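Local coordinates for large adhesion protein (Lap) involved in biofilm formation (PDB 6XI3) that probably helps extend a calcium-binding RTX adhesin from the bacterial surface toward its target during biofilm formation, through a row of tandem Ig-like beta-sandwich domains, at residues G28-S33 with G48-V53; A54-V59 with I74-A79. One frame throughout, in Å; residues are numbered along the deposited sequence.

Contact 1: G28-S33 with G48-V53. With EDO (1,2-ethanediol), chain K.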
ATOM      1  N   GLY A  28      58.001  50.006 -11.741  1.00 44.78           N
ATOM      2  CA  GLY A  28      57.903  48.606 -12.197  1.00 41.58           C
ATOM      3  C   GLY A  28      56.456  48.153 -12.272  1.00 37.57           C
ATOM      4  O   GLY A  28      55.701  48.488 -11.356  1.00 36.43           O
ATOM      5  N   ALA A  29      56.050  47.421 -13.309  1.00 34.84           N
ATOM      6  CA  ALA A  29      54.649  46.915 -13.404  1.00 31.45           C
ATOM      7  C   ALA A  29      54.644  45.525 -14.045  1.00 30.39           C
ATOM      8  O   ALA A  29      55.550  45.207 -14.836  1.00 27.46           O
ATOM      9  CB  ALA A  29      53.771  47.903 -14.148  1.00 31.74           C
ATOM     10  N   LEU A  30      53.699  44.687 -13.641  1.00 25.76           N
ATOM     11  CA  LEU A  30      53.497  43.350 -14.235  1.00 26.73           C
ATOM     12  C   LEU A  30      52.000  43.159 -14.439  1.00 27.12           C
ATOM     13  O   LEU A  30      51.229  43.491 -13.514  1.00 28.32           O
ATOM     14  CB  LEU A  30      54.100  42.291 -13.304  1.00 27.52           C
ATOM     15  CG  LEU A  30      53.774  40.827 -13.582  1.00 27.30           C
ATOM     16  CD1 LEU A  30      54.372  40.388 -14.896  1.00 26.10           C
ATOM     17  CD2 LEU A  30      54.325  39.976 -12.452  1.00 31.36           C
ATOM     18  N   THR A  31      51.613  42.620 -15.593  1.00 26.41           N
ATOM     19  CA  THR A  31      50.229  42.114 -15.830  1.00 25.61           C
ATOM     20  C   THR A  31      50.305  40.651 -16.231  1.00 25.28           C
ATOM     21  O   THR A  31      51.296  40.240 -16.901  1.00 25.84           O
ATOM     22  CB  THR A  31      49.465  42.885 -16.921  1.00 27.57           C
ATOM     23  OG1 THR A  31      50.098  42.582 -18.165  1.00 30.38           O
ATOM     24  CG2 THR A  31      49.436  44.388 -16.703  1.00 31.41           C
ATOM     25  N   VAL A  32      49.225  39.924 -15.958  1.00 26.42           N
ATOM     26  CA  VAL A  32      49.049  38.556 -16.492  1.00 24.34           C
ATOM     27  C   VAL A  32      47.595  38.436 -16.958  1.00 27.55           C
ATOM     28  O   VAL A  32      46.733  39.030 -16.321  1.00 26.17           O
ATOM     29  CB  VAL A  32      49.443  37.520 -15.431  1.00 24.47           C
ATOM     30  CG1 VAL A  32      48.461  37.503 -14.257  1.00 22.34           C
ATOM     31  CG2 VAL A  32      49.622  36.143 -16.035  1.00 25.28           C
ATOM     32  N   SER A  33      47.337  37.723 -18.054  1.00 27.33           N
ATOM     33  CA  SER A  33      45.962  37.398 -18.499  1.00 28.31           C
ATOM     34  C   SER A  33      45.917  35.913 -18.760  1.00 27.10           C
ATOM     35  O   SER A  33      46.923  35.382 -19.213  1.00 24.20           O
ATOM     36  CB  SER A  33      45.496  38.191 -19.702  1.00 30.34           C
ATOM     37  OG  SER A  33      46.394  38.023 -20.762  1.00 43.02           O
ATOM     38  N   GLY A  48      51.411  38.181 -20.717  1.00 26.25           N
ATOM     39  CA  GLY A  48      51.388  39.449 -19.977  1.00 24.62           C
ATOM     40  C   GLY A  48      52.391  40.436 -20.516  1.00 22.84           C
ATOM     41  O   GLY A  48      53.002  40.199 -21.623  1.00 21.16           O
ATOM     42  N   THR A  49      52.545  41.500 -19.753  1.00 21.91           N
ATOM     43  CA  THR A  49      53.409  42.661 -20.054  1.00 24.47           C
ATOM     44  C   THR A  49      54.170  43.007 -18.787  1.00 24.34           C
ATOM     45  O   THR A  49      53.680  42.705 -17.679  1.00 25.33           O
ATOM     46  CB  THR A  49      52.587  43.866 -20.543  1.00 26.38           C
ATOM     47  OG1 THR A  49      51.765  44.270 -19.442  1.00 28.51           O
ATOM     48  CG2 THR A  49      51.747  43.531 -21.757  1.00 27.31           C
ATOM     49  N   THR A  50      55.284  43.712 -18.958  1.00 24.10           N
ATOM     50  CA  THR A  50      56.103  44.228 -17.847  1.00 24.90           C
ATOM     51  C   THR A  50      56.583  45.605 -18.228  1.00 24.75           C
ATOM     52  O   THR A  50      56.695  45.852 -19.421  1.00 23.37           O
ATOM     53  CB  THR A  50      57.314  43.342 -17.523  1.00 24.19           C
ATOM     54  OG1 THR A  50      58.148  43.289 -18.692  1.00 23.88           O
ATOM     55  CG2 THR A  50      56.903  41.974 -17.056  1.00 24.93           C
ATOM     56  N   THR A  51      56.851  46.417 -17.218  1.00 26.43           N
ATOM     57  CA  THR A  51      57.526  47.732 -17.330  1.00 27.84           C
ATOM     58  C   THR A  51      58.704  47.664 -16.374  1.00 25.54           C
ATOM     59  O   THR A  51      58.481  47.206 -15.224  1.00 24.42           O
ATOM     60  CB  THR A  51      56.576  48.892 -16.979  1.00 32.80           C
ATOM     61  OG1 THR A  51      55.404  48.778 -17.781  1.00 41.86           O
ATOM     62  CG2 THR A  51      57.186  50.250 -17.241  1.00 35.05           C
ATOM     63  N   ASP A  52      59.891  48.053 -16.834  1.00 25.94           N
ATOM     64  CA  ASP A  52      61.089  48.195 -15.978  1.00 31.29           C
ATOM     65  C   ASP A  52      61.492  46.831 -15.442  1.00 30.75           C
ATOM     66  O   ASP A  52      62.128  46.816 -14.382  1.00 27.32           O
ATOM     67  CB  ASP A  52      60.839  49.085 -14.757  1.00 37.89           C
ATOM     68  CG  ASP A  52      60.704  50.545 -15.116  1.00 51.66           C
ATOM     69  OD1 ASP A  52      61.016  50.895 -16.276  1.00 58.93           O
ATOM     70  OD2 ASP A  52      60.270  51.322 -14.237  1.00 65.50           O
ATOM     71  N   VAL A  53      61.135  45.754 -16.137  1.00 24.68           N
ATOM     72  CA  VAL A  53      61.740  44.411 -15.919  1.00 26.07           C
ATOM     73  C   VAL A  53      62.717  44.168 -17.070  1.00 25.73           C
ATOM     74  O   VAL A  53      62.337  44.412 -18.245  1.00 27.54           O
ATOM     75  CB  VAL A  53      60.672  43.304 -15.829  1.00 27.48           C
ATOM     76  CG1 VAL A  53      61.299  41.933 -15.661  1.00 28.54           C
ATOM     77  CG2 VAL A  53      59.645  43.574 -14.725  1.00 26.86           C
TER
HETATM   78  C1  EDO K 510      43.819  40.156 -14.879  1.00 43.55           C
HETATM   79  O1  EDO K 510      43.414  39.623 -16.141  1.00 44.72           O
HETATM   80  C2  EDO K 510      45.313  40.363 -14.738  1.00 36.60           C
HETATM   81  O2  EDO K 510      45.826  41.544 -15.371  1.00 48.53           O

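Contact 2: A54-V59 with I74-A79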
ATOM      1  N   ALA A  54      63.931  43.714 -16.762  1.00 22.93           N
ATOM      2  CA  ALA A  54      64.983  43.463 -17.773  1.00 25.74           C
ATOM      3  C   ALA A  54      64.549  42.309 -18.665  1.00 24.64           C
ATOM      4  O   ALA A  54      64.107  41.262 -18.170  1.00 23.09           O
ATOM      5  CB  ALA A  54      66.319  43.156 -17.158  1.00 25.27           C
ATOM      6  N   PRO A  55      64.704  42.454 -19.997  1.00 24.74           N
ATOM      7  CA  PRO A  55      64.545  41.308 -20.890  1.00 26.43           C
ATOM      8  C   PRO A  55      65.487  40.186 -20.415  1.00 25.87           C
ATOM      9  O   PRO A  55      66.570  40.486 -19.949  1.00 23.17           O
ATOM     10  CB  PRO A  55      64.900  41.873 -22.268  1.00 27.62           C
ATOM     11  CG  PRO A  55      64.722  43.374 -22.148  1.00 26.80           C
ATOM     12  CD  PRO A  55      65.072  43.695 -20.713  1.00 27.07           C
ATOM     13  N   ASN A  56      65.001  38.942 -20.468  1.00 22.70           N
ATOM     14  CA  ASN A  56      65.708  37.694 -20.095  1.00 24.27           C
ATOM     15  C   ASN A  56      65.538  37.390 -18.603  1.00 23.98           C
ATOM     16  O   ASN A  56      66.025  36.319 -18.154  1.00 25.60           O
ATOM     17  CB  ASN A  56      67.155  37.722 -20.616  1.00 26.14           C
ATOM     18  CG  ASN A  56      67.182  37.821 -22.136  1.00 26.35           C
ATOM     19  OD1 ASN A  56      66.380  37.169 -22.808  1.00 30.08           O
ATOM     20  ND2 ASN A  56      68.087  38.619 -22.690  1.00 23.31           N
ATOM     21  N   GLU A  57      64.812  38.228 -17.865  1.00 23.97           N
ATOM     22  CA  GLU A  57      64.358  37.872 -16.501  1.00 26.86           C
ATOM     23  C   GLU A  57      63.121  36.974 -16.658  1.00 25.92           C
ATOM     24  O   GLU A  57      62.597  36.880 -17.785  1.00 21.22           O
ATOM     25  CB  GLU A  57      64.070  39.114 -15.677  1.00 29.19           C
ATOM     26  CG  GLU A  57      65.343  39.901 -15.389  1.00 36.88           C
ATOM     27  CD  GLU A  57      66.402  39.125 -14.621  1.00 41.82           C
ATOM     28  OE1 GLU A  57      66.041  38.515 -13.612  1.00 50.83           O
ATOM     29  OE2 GLU A  57      67.565  39.071 -15.076  1.00 57.65           O
ATOM     30  N   GLN A  58      62.740  36.304 -15.585  1.00 23.79           N
ATOM     31  CA  GLN A  58      61.647  35.310 -15.580  1.00 25.48           C
ATOM     32  C   GLN A  58      60.436  35.872 -14.829  1.00 26.34           C
ATOM     33  O   GLN A  58      60.617  36.677 -13.872  1.00 22.51           O
ATOM     34  CB  GLN A  58      62.144  33.992 -14.977  1.00 26.48           C
ATOM     35  CG  GLN A  58      62.900  33.145 -15.992  1.00 27.30           C
ATOM     36  CD  GLN A  58      64.227  33.750 -16.371  1.00 28.14           C
ATOM     37  OE1 GLN A  58      65.061  33.923 -15.498  1.00 30.63           O
ATOM     38  NE2 GLN A  58      64.437  34.039 -17.662  1.00 23.88           N
ATOM     39  N   VAL A  59      59.251  35.467 -15.300  1.00 23.95           N
ATOM     40  CA  VAL A  59      57.956  35.616 -14.599  1.00 23.11           C
ATOM     41  C   VAL A  59      57.579  34.250 -14.047  1.00 24.29           C
ATOM     42  O   VAL A  59      57.468  33.321 -14.836  1.00 24.36           O
ATOM     43  CB  VAL A  59      56.851  36.142 -15.514  1.00 24.04           C
ATOM     44  CG1 VAL A  59      55.559  36.310 -14.740  1.00 23.51           C
ATOM     45  CG2 VAL A  59      57.244  37.429 -16.209  1.00 25.42           C
ATOM     46  N   ILE A  74      56.940  28.988 -15.578  1.00 22.44           N
ATOM     47  CA  ILE A  74      57.921  30.102 -15.688  1.00 24.78           C
ATOM     48  C   ILE A  74      57.971  30.523 -17.146  1.00 24.07           C
ATOM     49  O   ILE A  74      57.953  29.639 -18.062  1.00 22.54           O
ATOM     50  CB  ILE A  74      59.289  29.676 -15.118  1.00 28.07           C
ATOM     51  CG1 ILE A  74      60.228  30.855 -14.871  1.00 28.54           C
ATOM     52  CG2 ILE A  74      59.936  28.634 -15.998  1.00 30.85           C
ATOM     53  CD1 ILE A  74      61.345  30.517 -13.905  1.00 35.75           C
ATOM     54  N   ALA A  75      58.076  31.821 -17.365  1.00 21.25           N
ATOM     55  CA  ALA A  75      58.195  32.397 -18.718  1.00 21.84           C
ATOM     56  C   ALA A  75      59.333  33.399 -18.758  1.00 23.15           C
ATOM     57  O   ALA A  75      59.622  33.974 -17.695  1.00 20.42           O
ATOM     58  CB  ALA A  75      56.914  33.086 -19.087  1.00 21.42           C
ATOM     59  N   THR A  76      59.876  33.671 -19.948  1.00 23.05           N
ATOM     60  CA  THR A  76      60.939  34.700 -20.103  1.00 23.17           C
ATOM     61  C   THR A  76      60.355  36.002 -20.689  1.00 22.77           C
ATOM     62  O   THR A  76      59.607  35.992 -21.679  1.00 24.04           O
ATOM     63  CB  THR A  76      62.142  34.156 -20.866  1.00 25.18           C
ATOM     64  OG1 THR A  76      62.802  33.151 -20.088  1.00 23.66           O
ATOM     65  CG2 THR A  76      63.117  35.267 -21.206  1.00 26.69           C
ATOM     66  N   VAL A  77      60.720  37.123 -20.087  1.00 22.29           N
ATOM     67  CA  VAL A  77      60.404  38.490 -20.574  1.00 22.42           C
ATOM     68  C   VAL A  77      61.175  38.759 -21.868  1.00 23.55           C
ATOM     69  O   VAL A  77      62.448  38.675 -21.873  1.00 24.63           O
ATOM     70  CB  VAL A  77      60.699  39.530 -19.477  1.00 24.12           C
ATOM     71  CG1 VAL A  77      60.461  40.932 -19.970  1.00 24.19           C
ATOM     72  CG2 VAL A  77      59.890  39.268 -18.210  1.00 24.87           C
ATOM     73  N   GLY A  78      60.451  39.152 -22.910  1.00 20.61           N
ATOM     74  CA  GLY A  78      61.032  39.448 -24.229  1.00 20.74           C
ATOM     75  C   GLY A  78      61.679  40.825 -24.255  1.00 23.51           C
ATOM     76  O   GLY A  78      61.562  41.596 -23.239  1.00 22.86           O
ATOM     77  N   ALA A  79      62.339  41.143 -25.363  1.00 23.24           N
ATOM     78  CA  ALA A  79      62.878  42.482 -25.679  1.00 27.61           C
ATOM     79  C   ALA A  79      61.816  43.550 -25.384  1.00 27.02           C
ATOM     80  O   ALA A  79      62.190  44.548 -24.820  1.00 27.11           O
ATOM     81  CB  ALA A  79      63.372  42.558 -27.116  1.00 28.82           C
TER
HETATM   82  O   HOH W   1      64.433  38.401 -23.801  1.00 25.63           O

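Contact 1: G28-S33 with G48-V53
Thr31 and Thr49 face each other on one side of an antiparallel strand pair, and with Ala29 they have the most surface buried here. Their hydroxyls are hydrogen-bonded, Thr31 OG1 to Thr49 OG1 at 2.7 Å; either may be the donor. Both OG1 atoms sit between the backbone N and the carbonyl carbon (chi1 69° and 65°), which brings the two oxygens together across the strands. In the backbone, Thr31 N donates to Thr49 O at 2.9 Å. The return bond from Thr49 N to Thr31 O is weak, and Thr31 O also takes a bond from Tyr83 OH.

Ala29 lies on the same face as Thr31 and Thr49. Its N donates to Thr51 O at 3.1 Å, and its O accepts from Thr51 N at 3.0 Å. Its CB meets the side chain of Thr51 loosely, 4.1 Å from OG1.

The opposite face is mostly apolar. Leu30 CD1 touches Thr50 CG2 at 3.7 Å, and Leu30 also packs on Leu112 and Ala102. Thr50 OG1 is bonded to Gly81 O. This is a beta hairpin of strands 29-38 and 43-51, with one side toward the core of an Ig-like beta-sandwich.

Contact 2: A54-V59 with I74-A79
Val59 and Ala75 are an antiparallel hydrogen-bonded pair. Val59 N donates to Ala75 O at 2.8 Å, and Ala75 N to Val59 O at 3.0 Å. The pairing continues beyond the regular strands. Val77 N reaches Glu57 O at 3.0 Å, and Asn56 N reaches Val77 O at 2.9 Å. A type II turn from Ala54 to Glu57 presents Asn56 N and Glu57 O.

Side-chain polar bonds centre on Gln58. Its NE2 donates to Thr76 OG1 at 3.1 Å, with the oxygen close to the amide plane. The same NE2 donates to Asn56 O from above that carbonyl's plane. Two acceptors thus restrain the amide's rotation. A bend at chi2 (69°) lays the Gln58 amide alongside Thr76. One water donates to both Asn56 OD1 and Val77 O.

Apolar contacts lie on both faces. Gln58 CB and CG lean on Ile74 CG1, each at 3.7 Å. On the buried face Val59 CG2 meets Val77 CG2 at 3.8 Å, roughly at right angles. Separately, Pro55 CB makes van der Waals contact with Gly78 O. The pair is the open end of a beta hairpin, strands 58-64 and 70-76, at the edge of an Ig-like sandwich sheet.

Contact 1 and contact 2 follow each other directly in the chain, and their centres are about 10 Å apart. Each belongs to a hairpin, but the hairpins lie in different sheets of the first modelled domain. The chain passes from one sheet to the other at Val53-Ala54. Val77 touches contact 1 at two points: its CG1 lies 3.5 Å from Thr50 OG1, and its CG2 lies 3.9 Å from Val53 CG1. Leu30 CD1 reaches Val59 CG1 more loosely, at 4.3 Å. Tyr83 touches Leu30 and Val32 of contact 1, and Val59 and Ala75 of contact 2. None of these residues is a calcium ligand.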